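Local atomic coordinates of putative fimbrial subunit (PDB entry 4HSQ), a protein that probably forms the repeating shaft subunit of a surface pilus of Corynebacterium diphtheriae, of which this chain holds domains D2 and D3 of the major pilin SpaD. Residues Y21-K26 and N140-Y145; V124-P129 and V135-N140; V85-E90 and D99-T104; T64-S69 and L92-S97; L149-K154 and F223-T228. All coordinates share one frame; numbering follows the deposited sequence.

Interaction 1: residues Y21-K26 and N140-Y145; sequences YTYTIK and NEVVTY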
# COMPACT_ATOMS: atom_id res chain seq x y z
N TYR A 21 1.56 0.32 -6.38
CA TYR A 21 1.17 1.71 -6.10
C TYR A 21 2.39 2.59 -6.32
O TYR A 21 3.47 2.06 -6.56
CB TYR A 21 0.50 1.91 -4.74
CG TYR A 21 1.39 1.79 -3.52
CD1 TYR A 21 2.05 2.90 -3.01
CD2 TYR A 21 1.46 0.60 -2.80
CE1 TYR A 21 2.81 2.82 -1.84
CE2 TYR A 21 2.23 0.50 -1.64
CZ TYR A 21 2.90 1.62 -1.16
OH TYR A 21 3.67 1.55 -0.03
N THR A 22 2.21 3.90 -6.30
CA THR A 22 3.31 4.77 -6.65
C THR A 22 3.61 5.82 -5.62
O THR A 22 2.76 6.20 -4.82
CB THR A 22 3.06 5.49 -8.02
OG1 THR A 22 1.88 6.29 -7.96
CG2 THR A 22 2.99 4.52 -9.21
N TYR A 23 4.88 6.24 -5.64
CA TYR A 23 5.40 7.39 -4.93
C TYR A 23 5.82 8.40 -5.95
O TYR A 23 6.36 8.03 -6.99
CB TYR A 23 6.60 7.07 -4.03
CG TYR A 23 6.22 6.22 -2.85
CD1 TYR A 23 5.44 6.73 -1.81
CD2 TYR A 23 6.72 4.92 -2.71
CE1 TYR A 23 5.13 5.97 -0.69
CE2 TYR A 23 6.40 4.14 -1.59
CZ TYR A 23 5.62 4.67 -0.58
OH TYR A 23 5.31 3.90 0.50
N THR A 24 5.69 9.69 -5.60
CA THR A 24 6.20 10.74 -6.47
C THR A 24 7.07 11.67 -5.62
O THR A 24 6.67 12.04 -4.51
CB THR A 24 5.08 11.50 -7.23
OG1 THR A 24 4.49 10.59 -8.17
CG2 THR A 24 5.64 12.72 -8.02
N ILE A 25 8.25 12.02 -6.14
CA ILE A 25 9.19 12.93 -5.47
C ILE A 25 9.36 14.13 -6.37
O ILE A 25 9.74 13.99 -7.54
CB ILE A 25 10.55 12.26 -5.11
CG1 ILE A 25 10.31 10.99 -4.22
CG2 ILE A 25 11.49 13.28 -4.39
CD1 ILE A 25 11.43 9.96 -4.39
N LYS A 26 9.07 15.31 -5.82
CA LYS A 26 9.18 16.58 -6.56
C LYS A 26 10.14 17.49 -5.84
O LYS A 26 10.14 17.58 -4.59
CB LYS A 26 7.80 17.26 -6.74
CG LYS A 26 6.88 16.47 -7.68
CD LYS A 26 5.72 17.29 -8.22
CE LYS A 26 4.68 16.44 -8.93
NZ LYS A 26 5.16 15.89 -10.24
N ASN A 140 9.06 15.68 2.90
CA ASN A 140 8.14 15.34 3.97
C ASN A 140 8.02 13.84 3.98
O ASN A 140 8.41 13.19 2.99
CB ASN A 140 6.76 15.95 3.70
CG ASN A 140 6.24 15.59 2.33
OD1 ASN A 140 6.81 15.99 1.32
ND2 ASN A 140 5.16 14.82 2.26
N GLU A 141 7.46 13.28 5.04
CA GLU A 141 7.22 11.86 5.14
C GLU A 141 5.76 11.59 4.84
O GLU A 141 4.90 12.34 5.30
CB GLU A 141 7.59 11.34 6.53
CG GLU A 141 7.63 9.83 6.60
CD GLU A 141 8.42 9.35 7.79
OE1 GLU A 141 7.94 9.58 8.92
OE2 GLU A 141 9.52 8.78 7.61
N VAL A 142 5.49 10.50 4.10
CA VAL A 142 4.13 10.09 3.75
C VAL A 142 3.91 8.74 4.37
O VAL A 142 4.87 8.04 4.68
CB VAL A 142 3.81 10.07 2.23
CG1 VAL A 142 3.80 11.48 1.67
CG2 VAL A 142 4.77 9.16 1.44
N VAL A 143 2.66 8.38 4.60
CA VAL A 143 2.37 7.12 5.26
C VAL A 143 1.28 6.40 4.50
O VAL A 143 0.33 7.03 4.02
CB VAL A 143 1.99 7.35 6.76
CG1 VAL A 143 1.94 6.04 7.52
CG2 VAL A 143 2.96 8.32 7.46
N THR A 144 1.39 5.08 4.46
CA THR A 144 0.42 4.15 3.84
C THR A 144 0.07 3.12 4.89
O THR A 144 0.99 2.52 5.46
CB THR A 144 1.04 3.50 2.60
OG1 THR A 144 1.41 4.54 1.68
CG2 THR A 144 0.08 2.52 1.92
N TYR A 145 -1.22 2.84 5.09
CA TYR A 145 -1.64 1.89 6.11
C TYR A 145 -2.35 0.68 5.53
O TYR A 145 -3.28 0.83 4.72
CB TYR A 145 -2.61 2.54 7.10
CG TYR A 145 -2.06 3.69 7.90
CD1 TYR A 145 -1.55 3.48 9.19
CD2 TYR A 145 -2.04 4.98 7.39
CE1 TYR A 145 -1.11 4.56 9.97
CE2 TYR A 145 -1.62 6.06 8.17
CZ TYR A 145 -1.13 5.84 9.45
OH TYR A 145 -0.69 6.91 10.19
O HOH W 1 3.95 5.27 2.36

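Interaction 2: residues V124-P129 and V135-N140; sequences VIFNNP and VKNKTN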
# COMPACT_ATOMS: atom_id res chain seq x y z
N VAL A 124 16.85 14.54 -2.24
CA VAL A 124 17.37 14.92 -3.53
C VAL A 124 18.75 15.50 -3.20
O VAL A 124 18.89 16.27 -2.24
CB VAL A 124 16.47 15.82 -4.43
CG1 VAL A 124 15.08 15.21 -4.60
CG2 VAL A 124 16.37 17.24 -3.90
N ILE A 125 19.77 15.00 -3.87
CA ILE A 125 21.16 15.38 -3.61
C ILE A 125 21.75 15.87 -4.92
O ILE A 125 21.71 15.16 -5.94
CB ILE A 125 21.97 14.19 -2.97
CG1 ILE A 125 21.21 13.62 -1.73
CG2 ILE A 125 23.40 14.64 -2.57
CD1 ILE A 125 21.56 12.17 -1.30
N PHE A 126 22.29 17.10 -4.91
CA PHE A 126 22.86 17.64 -6.13
C PHE A 126 24.05 18.55 -5.85
O PHE A 126 24.22 19.00 -4.72
CB PHE A 126 21.78 18.43 -6.90
CG PHE A 126 21.15 19.57 -6.14
CD1 PHE A 126 21.75 20.83 -6.12
CD2 PHE A 126 19.93 19.42 -5.50
CE1 PHE A 126 21.16 21.89 -5.42
CE2 PHE A 126 19.32 20.49 -4.84
CZ PHE A 126 19.94 21.72 -4.80
N ASN A 127 24.82 18.86 -6.89
CA ASN A 127 25.91 19.82 -6.79
C ASN A 127 25.36 21.17 -7.21
O ASN A 127 24.74 21.27 -8.26
CB ASN A 127 27.09 19.41 -7.69
CG ASN A 127 27.87 18.19 -7.20
OD1 ASN A 127 27.75 17.75 -6.06
ND2 ASN A 127 28.70 17.64 -8.08
N ASN A 128 25.51 22.18 -6.35
CA ASN A 128 25.08 23.54 -6.69
C ASN A 128 26.11 24.10 -7.68
O ASN A 128 27.28 24.23 -7.31
CB ASN A 128 24.96 24.41 -5.43
CG ASN A 128 24.27 25.73 -5.69
OD1 ASN A 128 24.65 26.47 -6.59
ND2 ASN A 128 23.23 26.02 -4.94
N PRO A 129 25.75 24.39 -8.94
CA PRO A 129 26.76 24.84 -9.91
C PRO A 129 27.41 26.19 -9.60
O PRO A 129 28.47 26.48 -10.14
CB PRO A 129 25.98 24.94 -11.23
CG PRO A 129 24.71 24.21 -11.02
CD PRO A 129 24.41 24.30 -9.56
N VAL A 135 24.37 19.73 -2.04
CA VAL A 135 23.15 20.14 -1.32
C VAL A 135 22.26 18.90 -1.16
O VAL A 135 22.13 18.12 -2.11
CB VAL A 135 22.41 21.30 -2.05
CG1 VAL A 135 21.06 21.62 -1.39
CG2 VAL A 135 23.28 22.55 -2.13
N LYS A 136 21.69 18.71 0.04
CA LYS A 136 20.80 17.59 0.32
C LYS A 136 19.49 18.13 0.89
O LYS A 136 19.46 18.73 1.97
CB LYS A 136 21.47 16.56 1.25
CG LYS A 136 20.59 15.35 1.55
CD LYS A 136 20.93 14.74 2.91
CE LYS A 136 20.55 13.28 2.99
NZ LYS A 136 21.64 12.39 2.51
N ASN A 137 18.39 17.95 0.13
CA ASN A 137 17.06 18.39 0.53
C ASN A 137 16.19 17.17 0.76
O ASN A 137 16.17 16.28 -0.09
CB ASN A 137 16.45 19.30 -0.52
CG ASN A 137 17.18 20.60 -0.65
OD1 ASN A 137 17.70 21.14 0.32
ND2 ASN A 137 17.24 21.12 -1.85
N LYS A 138 15.58 17.08 1.93
CA LYS A 138 14.74 15.96 2.31
C LYS A 138 13.29 16.32 2.07
O LYS A 138 12.89 17.49 2.21
CB LYS A 138 14.96 15.57 3.78
CG LYS A 138 16.41 15.24 4.13
CD LYS A 138 16.57 14.90 5.60
CE LYS A 138 16.84 13.44 5.84
NZ LYS A 138 18.26 13.09 5.58
N THR A 139 12.47 15.32 1.73
CA THR A 139 11.05 15.56 1.55
C THR A 139 10.37 15.42 2.90
O THR A 139 10.99 14.97 3.88
CB THR A 139 10.44 14.50 0.59
OG1 THR A 139 10.52 13.23 1.26
CG2 THR A 139 11.08 14.46 -0.80
N ASN A 140 9.06 15.68 2.90
CA ASN A 140 8.14 15.34 3.97
C ASN A 140 8.02 13.84 3.98
O ASN A 140 8.41 13.19 2.99
CB ASN A 140 6.76 15.95 3.70
CG ASN A 140 6.24 15.59 2.33
OD1 ASN A 140 6.81 15.99 1.32
ND2 ASN A 140 5.16 14.82 2.26

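Interaction 3: residues V85-E90 and D99-T104; sequences VTLTDE and DKMSLT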
# COMPACT_ATOMS: atom_id res chain seq x y z
N VAL A 85 18.16 6.99 -7.96
CA VAL A 85 17.92 7.37 -9.36
C VAL A 85 18.86 8.52 -9.63
O VAL A 85 18.69 9.58 -9.05
CB VAL A 85 16.44 7.72 -9.64
CG1 VAL A 85 16.26 8.11 -11.11
CG2 VAL A 85 15.52 6.55 -9.27
N THR A 86 19.89 8.29 -10.46
CA THR A 86 20.96 9.27 -10.72
C THR A 86 20.90 9.77 -12.13
O THR A 86 20.91 8.96 -13.05
CB THR A 86 22.32 8.60 -10.45
OG1 THR A 86 22.32 7.99 -9.17
CG2 THR A 86 23.49 9.59 -10.55
N LEU A 87 20.90 11.09 -12.32
CA LEU A 87 20.92 11.60 -13.69
C LEU A 87 22.28 11.34 -14.28
O LEU A 87 23.30 11.44 -13.58
CB LEU A 87 20.57 13.09 -13.79
CG LEU A 87 19.24 13.56 -13.19
CD1 LEU A 87 18.95 14.97 -13.65
CD2 LEU A 87 18.07 12.64 -13.59
N THR A 88 22.29 10.92 -15.55
CA THR A 88 23.53 10.66 -16.28
C THR A 88 24.02 11.99 -16.86
O THR A 88 23.28 12.96 -16.80
CB THR A 88 23.27 9.64 -17.41
OG1 THR A 88 22.34 10.19 -18.33
CG2 THR A 88 22.76 8.31 -16.89
N ASP A 89 25.18 12.00 -17.55
CA ASP A 89 25.62 13.24 -18.21
C ASP A 89 24.62 13.67 -19.31
O ASP A 89 24.34 14.86 -19.41
CB ASP A 89 27.04 13.12 -18.75
CG ASP A 89 28.12 13.12 -17.67
OD1 ASP A 89 27.84 13.63 -16.55
OD2 ASP A 89 29.23 12.60 -17.93
N GLU A 90 24.01 12.72 -20.06
CA GLU A 90 22.98 13.07 -21.06
C GLU A 90 21.72 13.65 -20.40
O GLU A 90 21.15 14.61 -20.91
CB GLU A 90 22.60 11.86 -21.93
CG GLU A 90 23.70 11.40 -22.86
CD GLU A 90 23.62 9.94 -23.27
OE1 GLU A 90 22.52 9.35 -23.18
OE2 GLU A 90 24.66 9.40 -23.71
N ASP A 99 14.53 24.10 -13.05
CA ASP A 99 13.47 23.15 -13.45
C ASP A 99 12.85 22.41 -12.28
O ASP A 99 13.55 22.05 -11.34
CB ASP A 99 14.03 22.09 -14.40
CG ASP A 99 13.83 22.38 -15.87
OD1 ASP A 99 13.13 23.37 -16.20
OD2 ASP A 99 14.35 21.59 -16.70
N LYS A 100 11.55 22.15 -12.35
CA LYS A 100 10.89 21.32 -11.37
C LYS A 100 11.18 19.87 -11.76
O LYS A 100 10.81 19.44 -12.86
CB LYS A 100 9.39 21.61 -11.30
CG LYS A 100 8.57 20.65 -10.39
CD LYS A 100 9.00 20.62 -8.91
CE LYS A 100 8.40 21.74 -8.09
NZ LYS A 100 8.87 21.70 -6.68
N MSE A 101 11.93 19.17 -10.91
CA MSE A 101 12.31 17.78 -11.11
C MSE A 101 11.22 16.89 -10.55
O MSE A 101 10.67 17.17 -9.47
CB MSE A 101 13.64 17.46 -10.41
CG MSE A 101 14.76 18.41 -10.78
SE MSE A 101 15.08 18.40 -12.67
CE MSE A 101 15.55 16.52 -12.96
N SER A 102 10.96 15.77 -11.22
CA SER A 102 9.93 14.88 -10.74
C SER A 102 10.33 13.45 -10.97
O SER A 102 10.86 13.12 -12.02
CB SER A 102 8.60 15.16 -11.43
OG SER A 102 7.54 14.42 -10.83
N LEU A 103 10.07 12.60 -9.98
CA LEU A 103 10.34 11.17 -10.10
C LEU A 103 9.13 10.41 -9.62
O LEU A 103 8.73 10.59 -8.48
CB LEU A 103 11.60 10.74 -9.29
CG LEU A 103 11.75 9.21 -9.02
CD1 LEU A 103 12.04 8.44 -10.33
CD2 LEU A 103 12.80 8.91 -7.95
N THR A 104 8.60 9.52 -10.46
CA THR A 104 7.50 8.65 -10.05
C THR A 104 7.98 7.22 -10.19
O THR A 104 8.53 6.83 -11.24
CB THR A 104 6.19 8.89 -10.86
OG1 THR A 104 5.76 10.23 -10.63
CG2 THR A 104 5.04 7.95 -10.39

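Interaction 4: residues T64-S69 and L92-S97; sequences TVLGTS and LKKVKS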
# COMPACT_ATOMS: atom_id res chain seq x y z
N THR A 64 10.05 18.27 -19.71
CA THR A 64 10.80 17.27 -20.46
C THR A 64 10.71 15.90 -19.77
O THR A 64 11.21 15.74 -18.66
CB THR A 64 12.27 17.70 -20.62
OG1 THR A 64 12.32 19.03 -21.12
CG2 THR A 64 13.08 16.77 -21.52
N VAL A 65 10.19 14.90 -20.47
CA VAL A 65 10.13 13.54 -19.95
C VAL A 65 11.46 12.88 -20.29
O VAL A 65 11.80 12.75 -21.46
CB VAL A 65 8.91 12.75 -20.49
CG1 VAL A 65 8.96 11.30 -20.03
CG2 VAL A 65 7.60 13.42 -20.04
N LEU A 66 12.22 12.47 -19.27
CA LEU A 66 13.53 11.85 -19.51
C LEU A 66 13.40 10.41 -19.97
O LEU A 66 12.39 9.77 -19.69
CB LEU A 66 14.43 11.92 -18.25
CG LEU A 66 14.82 13.30 -17.71
CD1 LEU A 66 15.98 13.20 -16.73
CD2 LEU A 66 15.20 14.27 -18.82
N GLY A 67 14.39 9.94 -20.71
CA GLY A 67 14.45 8.55 -21.16
C GLY A 67 15.38 7.75 -20.26
O GLY A 67 16.08 8.32 -19.42
N THR A 68 15.43 6.42 -20.44
CA THR A 68 16.29 5.57 -19.59
C THR A 68 17.79 5.83 -19.79
O THR A 68 18.55 5.48 -18.91
CB THR A 68 15.95 4.10 -19.76
OG1 THR A 68 16.24 3.75 -21.12
CG2 THR A 68 14.49 3.78 -19.38
N SER A 69 18.23 6.52 -20.87
CA SER A 69 19.64 6.87 -21.01
C SER A 69 19.98 8.11 -20.16
O SER A 69 21.15 8.40 -19.94
CB SER A 69 20.00 7.14 -22.47
OG SER A 69 19.94 5.92 -23.19
N LEU A 92 21.56 15.17 -17.38
CA LEU A 92 21.90 16.49 -16.82
C LEU A 92 21.88 17.59 -17.90
O LEU A 92 21.46 18.70 -17.59
CB LEU A 92 23.26 16.44 -16.12
CG LEU A 92 23.38 15.57 -14.87
CD1 LEU A 92 24.83 15.27 -14.57
CD2 LEU A 92 22.66 16.19 -13.66
N LYS A 93 22.20 17.26 -19.17
CA LYS A 93 22.14 18.20 -20.30
C LYS A 93 20.70 18.65 -20.59
O LYS A 93 20.51 19.75 -21.10
CB LYS A 93 22.71 17.55 -21.57
CG LYS A 93 24.23 17.46 -21.63
CD LYS A 93 24.69 16.89 -22.97
CE LYS A 93 26.13 16.42 -22.97
NZ LYS A 93 26.29 15.10 -22.28
N LYS A 94 19.70 17.81 -20.28
CA LYS A 94 18.30 18.13 -20.54
C LYS A 94 17.69 18.97 -19.42
O LYS A 94 16.56 19.44 -19.56
CB LYS A 94 17.48 16.84 -20.74
CG LYS A 94 17.88 16.02 -21.95
CD LYS A 94 16.89 14.89 -22.20
CE LYS A 94 17.34 14.00 -23.32
NZ LYS A 94 16.44 12.81 -23.46
N VAL A 95 18.42 19.16 -18.31
CA VAL A 95 17.89 19.92 -17.17
C VAL A 95 18.13 21.41 -17.39
O VAL A 95 19.26 21.81 -17.65
CB VAL A 95 18.45 19.45 -15.80
CG1 VAL A 95 17.78 20.19 -14.64
CG2 VAL A 95 18.29 17.94 -15.64
N LYS A 96 17.06 22.21 -17.30
CA LYS A 96 17.15 23.67 -17.45
C LYS A 96 17.18 24.30 -16.07
O LYS A 96 16.63 23.74 -15.13
CB LYS A 96 16.00 24.25 -18.31
CG LYS A 96 15.69 23.51 -19.63
CD LYS A 96 16.68 23.81 -20.76
CE LYS A 96 16.65 22.76 -21.85
NZ LYS A 96 17.91 21.97 -21.91
N SER A 97 17.88 25.43 -15.93
CA SER A 97 18.04 26.16 -14.67
C SER A 97 16.70 26.34 -13.93
O SER A 97 15.72 26.77 -14.54
CB SER A 97 18.69 27.52 -14.93
OG SER A 97 18.55 28.36 -13.80
O HOH W 2 13.80 13.41 -23.16

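Interaction 5: residues L149-K154 and F223-T228; sequences LKVVKK and FCLKET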
# COMPACT_ATOMS: atom_id res chain seq x y z
N LEU A 149 -6.90 -9.00 7.87
CA LEU A 149 -8.27 -9.31 8.12
C LEU A 149 -8.37 -10.81 8.44
O LEU A 149 -8.16 -11.63 7.55
CB LEU A 149 -9.20 -8.92 6.95
CG LEU A 149 -10.68 -9.35 7.13
CD1 LEU A 149 -11.31 -8.69 8.38
CD2 LEU A 149 -11.48 -9.04 5.88
N LYS A 150 -8.65 -11.13 9.71
CA LYS A 150 -8.78 -12.52 10.14
C LYS A 150 -10.26 -12.84 10.28
O LYS A 150 -11.00 -12.11 10.95
CB LYS A 150 -8.04 -12.73 11.48
CG LYS A 150 -8.18 -14.11 12.07
CD LYS A 150 -7.45 -14.20 13.42
CE LYS A 150 -7.67 -15.58 14.00
NZ LYS A 150 -6.76 -15.86 15.14
N VAL A 151 -10.69 -13.93 9.66
CA VAL A 151 -12.07 -14.37 9.74
C VAL A 151 -12.14 -15.63 10.58
O VAL A 151 -11.35 -16.54 10.37
CB VAL A 151 -12.68 -14.56 8.33
CG1 VAL A 151 -14.06 -15.22 8.39
CG2 VAL A 151 -12.76 -13.22 7.61
N VAL A 152 -13.05 -15.68 11.57
CA VAL A 152 -13.19 -16.90 12.38
C VAL A 152 -14.63 -17.40 12.20
O VAL A 152 -15.58 -16.66 12.41
CB VAL A 152 -12.73 -16.75 13.86
CG1 VAL A 152 -13.20 -15.46 14.48
CG2 VAL A 152 -13.11 -17.97 14.71
N LYS A 153 -14.77 -18.63 11.68
CA LYS A 153 -16.07 -19.21 11.42
C LYS A 153 -16.52 -20.01 12.61
O LYS A 153 -15.83 -20.92 13.03
CB LYS A 153 -16.07 -20.04 10.16
CG LYS A 153 -17.46 -20.43 9.69
CD LYS A 153 -18.18 -19.19 9.17
CE LYS A 153 -19.54 -19.41 8.66
NZ LYS A 153 -20.42 -20.14 9.60
N LYS A 154 -17.70 -19.68 13.13
CA LYS A 154 -18.20 -20.37 14.31
C LYS A 154 -19.61 -20.88 14.12
O LYS A 154 -20.33 -20.44 13.22
CB LYS A 154 -18.16 -19.42 15.52
CG LYS A 154 -16.74 -19.18 16.04
CD LYS A 154 -16.71 -18.37 17.32
CE LYS A 154 -15.35 -18.44 17.96
NZ LYS A 154 -15.23 -17.52 19.12
N PHE A 223 -15.22 -2.80 3.34
CA PHE A 223 -14.99 -4.09 2.72
C PHE A 223 -16.17 -4.96 3.11
O PHE A 223 -16.77 -4.72 4.15
CB PHE A 223 -13.65 -4.74 3.15
CG PHE A 223 -12.45 -4.11 2.48
CD1 PHE A 223 -12.15 -4.40 1.15
CD2 PHE A 223 -11.59 -3.29 3.19
CE1 PHE A 223 -11.03 -3.84 0.54
CE2 PHE A 223 -10.47 -2.74 2.58
CZ PHE A 223 -10.21 -3.00 1.26
N CYS A 224 -16.47 -5.96 2.30
CA CYS A 224 -17.57 -6.89 2.57
C CYS A 224 -17.05 -8.30 2.33
O CYS A 224 -16.40 -8.54 1.33
CB CYS A 224 -18.76 -6.58 1.66
SG CYS A 224 -19.85 -5.28 2.30
N LEU A 225 -17.37 -9.21 3.22
CA LEU A 225 -17.07 -10.65 3.06
C LEU A 225 -18.33 -11.33 2.63
O LEU A 225 -19.34 -11.17 3.29
CB LEU A 225 -16.59 -11.27 4.40
CG LEU A 225 -15.21 -10.80 4.85
CD1 LEU A 225 -15.06 -10.93 6.35
CD2 LEU A 225 -14.14 -11.61 4.14
N LYS A 226 -18.28 -12.08 1.54
CA LYS A 226 -19.41 -12.83 1.02
C LYS A 226 -19.14 -14.29 1.26
O LYS A 226 -18.19 -14.81 0.70
CB LYS A 226 -19.58 -12.55 -0.49
CG LYS A 226 -20.82 -13.21 -1.06
CD LYS A 226 -20.87 -13.02 -2.56
CE LYS A 226 -22.18 -13.51 -3.13
NZ LYS A 226 -22.26 -13.30 -4.60
N GLU A 227 -19.95 -14.95 2.08
CA GLU A 227 -19.76 -16.38 2.31
C GLU A 227 -20.40 -17.12 1.15
O GLU A 227 -21.60 -16.99 0.95
CB GLU A 227 -20.37 -16.79 3.64
CG GLU A 227 -19.97 -18.20 4.04
CD GLU A 227 -20.59 -18.63 5.35
OE1 GLU A 227 -20.93 -17.75 6.17
OE2 GLU A 227 -20.73 -19.85 5.55
N THR A 228 -19.58 -17.79 0.35
CA THR A 228 -20.09 -18.45 -0.88
C THR A 228 -20.39 -19.93 -0.63
O THR A 228 -21.19 -20.51 -1.37
CB THR A 228 -19.10 -18.25 -2.04
OG1 THR A 228 -17.82 -18.67 -1.61
CG2 THR A 228 -19.02 -16.76 -2.49

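Interaction 1: residues Y21-K26 and N140-Y145
With chi1 at 71°, Y21 sets its CG between the backbone N and the carbonyl carbon, whereas Y23, at -69°, holds CG anti to the carbonyl carbon, bringing the two phenols in front of T144 and V142. The contact spans the interior of the beta sandwich of D2, the N-terminal of the two domains in this chain: strand 20-28 belongs to one sheet, strand 142-155 to the other, and the segments run nearly antiparallel with axes 10.5 Å apart. Long tyrosine side chains help to span that gap, and their buried hydroxyls then need polar partners, which the other phenol and a water provide. Y21 OH donates to Y23 OH at 2.9 Å. Beside this pair compact V142 places its CG2 3.9 Å from Y23 CE1, sliding past the ring. At 4.1 Å Y21 OH is too far from T144 OG1 for a hydrogen bond; a water links T144 to Y23 alone, and Y21 joins in through Y23 OH. T144 OG1 also hydrogen-bonds D12, and K8 makes a cation-pi contact with the Y23 ring. The water lies in the plane of that ring, 2.7 Å from Y23 OH, and donates to T144 OG1 at 2.7 Å.

Interaction 2: residues V124-P129 and V135-N140
V124, I125 and F126 pair with N137, K136 and V135 as neighbouring antiparallel strands, in a contact at the end of D2 remote from the calcium site. Two hydrogen-bonded pairs enclose a non-hydrogen-bonded one. V124 N reaches N137 O at 2.8 Å and N137 N returns the bond to V124 O; F126 N meets V135 O at 3.0 Å, and V135 N gives F126 O the straightest bond of the four, 174° at the hydrogen. Between them, I125 CA comes within 3.3 Å of V135 O in a CA-H...O contact. This is the beta hairpin of strands 117-127 and 134-138, which lies along one border of the sandwich.

Its two faces differ in chemistry. On the face bearing V124 and F126, the phenylalanine has CG between backbone N and carbonyl carbon (chi1 58°), which lays its ring alongside V135. V135 CB stands over the ring face, 4.0 Å from the centroid, as a CH-pi contact, and V135 CG1 meets F126 CZ at 3.6 Å. N137 ND2 comes to the ring edge instead. V124 continues inward onto I25 and F43. On the other face I125 and K136 lie side by side, pointing the same way: I125 CG1 packs on K136 CG at 3.8 Å, and the flexible lysine chain follows the isoleucine and, bent at chi4 (88°), brings NZ to 3.8 Å from I125 CD1; K136 itself is solvent-exposed.

Interaction 3: residues V85-E90 and D99-T104
V85 and L87 on one side, M101 and L103 on the other, make up the buried part of this contact. The latter two belong to strand 100-109, whose sheet faces the one containing strand 82-87 across the sandwich interior. V85 CG2 meets L103 CD2 tip to tip at 3.8 Å and also lies 4.1 Å from L103 CD1, so the methyl of the short valine faces both branch methyls of the leucine. Two residues along each strand, L87 CD1 meets CE of M101, here a selenomethionine, again tip to tip at 3.8 Å. With chi2 at -58° and chi3 at -60° the M101 chain folds twice and turns its terminal methyl to L87. L87 CA and M101 CA are 10.9 Å apart, a gap filled by the long, flexible M101 chain and the leucine. F41 and V95 pack around M101, and F43, V56 and V59 around L103.

The intervening residues point away from this contact; T86 and T104 are partly exposed, and T104 OG1 bonds T24 OG1. D89 and E90, opening the short helix 89-93, are solvent-facing; T88, at the N-cap position, binds G91 N through OG1. Across the interior, by contrast, every touching atom is a carbon, so the two sheets are held here by dispersion and exclusion of water, without directional bonds to fix their register.

Interaction 4: residues T64-S69 and L92-S97
The helical connection that carries the chain from strand 82-87 to strand 100-109 passes close to the short edge strand 64-65, and K94 and L66 make the meeting point. K94 gives the largest share of the buried surface. Its side chain leaves the backbone with CG anti to the carbonyl carbon (chi1 -64°) and is fully extended from there on, lying along L66 and running past it in the opposite direction. L66 CD2 sits 3.8 Å from K94 CD and 3.9 Å from K94 CB, so one leucine methyl touches two methylenes of the lysine. T64 adds a looser touch, its CG2 being 4.3 Å from K94 CD.

The polar end of K94 is held separately. NZ forms a salt bridge with D70, whose OD2 also accepts the backbone N of G67, and it donates to a water at 2.7 Å that in turn donates to V65 O, likewise at 2.7 Å. The amine is thus linked to the neighbouring segment both through the carboxylate and through solvent. A lysine suits this position at the edge of the sandwich: its aliphatic part lies over a buried leucine while the charge stays where water and an acid can meet it. L66 turns inward onto L87 and V59, and its backbone bonds to V59, continuing the ladder of strand 51-61. Inside the connection V95 N bonds back to L92 O at 3.2 Å. This is a snorkelling lysine beside a crossover between the two sheets of a beta sandwich, its methylenes over L66 and its amine at D70 and water.

Interaction 5: residues L149-K154 and F223-T228
Apolar contacts make the larger part of this pairing. L225 reaches L149 tip to tip, CD1 to CD2 at 4.1 Å, and slides past V151 in the opposite direction, its CD1 3.5 Å from V151 CG2, tighter than an ordinary carbon contact. Branched residues suit the gap, since the axes of the segments are 10.9 Å apart and cross at -33°, as facing sheets of a sandwich do.

The other part sets a carboxylate against a lysine chain. E227 is extended with chi1 -169°, CG opposite the backbone N, and lies against K153 CE, with OE1 at 3.3 Å and OE2 at 3.4 Å. K153 NZ, 4.1 Å from OE2, makes no bond with it and is no free ammonium: it is covalently joined to N271 CG, the Lys-Asn isopeptide bond of this prealbumin-like, CnaB-type domain. An acid beside such a bond is characteristic of CnaB domains, and E227 is consistent with that place.

Strand 142-155 is flanked by strands 199-206 and 264-271, so the isopeptide bond links it to a direct neighbour; strand 222-229 lies in the opposing sheet between strands 167-173 and 241-244, and C224 ties it to C173 by a disulfide.

In the fold
From the N terminus, segment 21-26 opens the widest loop, which interaction 1 closes only at 140-145, tying the two sheets of D2 together. Interactions 2, 3 and 4 are nested within it. Segments 64-69, 85-90, 92-97 and 99-104 alternate, so interactions 4 and 3 cross; they share helix 89-93 and lie about 6 Å apart, between centres. Interaction 2 then closes a short hairpin loop and hands over to interaction 1 at N140. Strand 142-155 continues into D3, where interaction 5 follows in series, joining that domain's two sheets about 31 Å from interaction 1, centre to centre. This one strand therefore belongs to both domains.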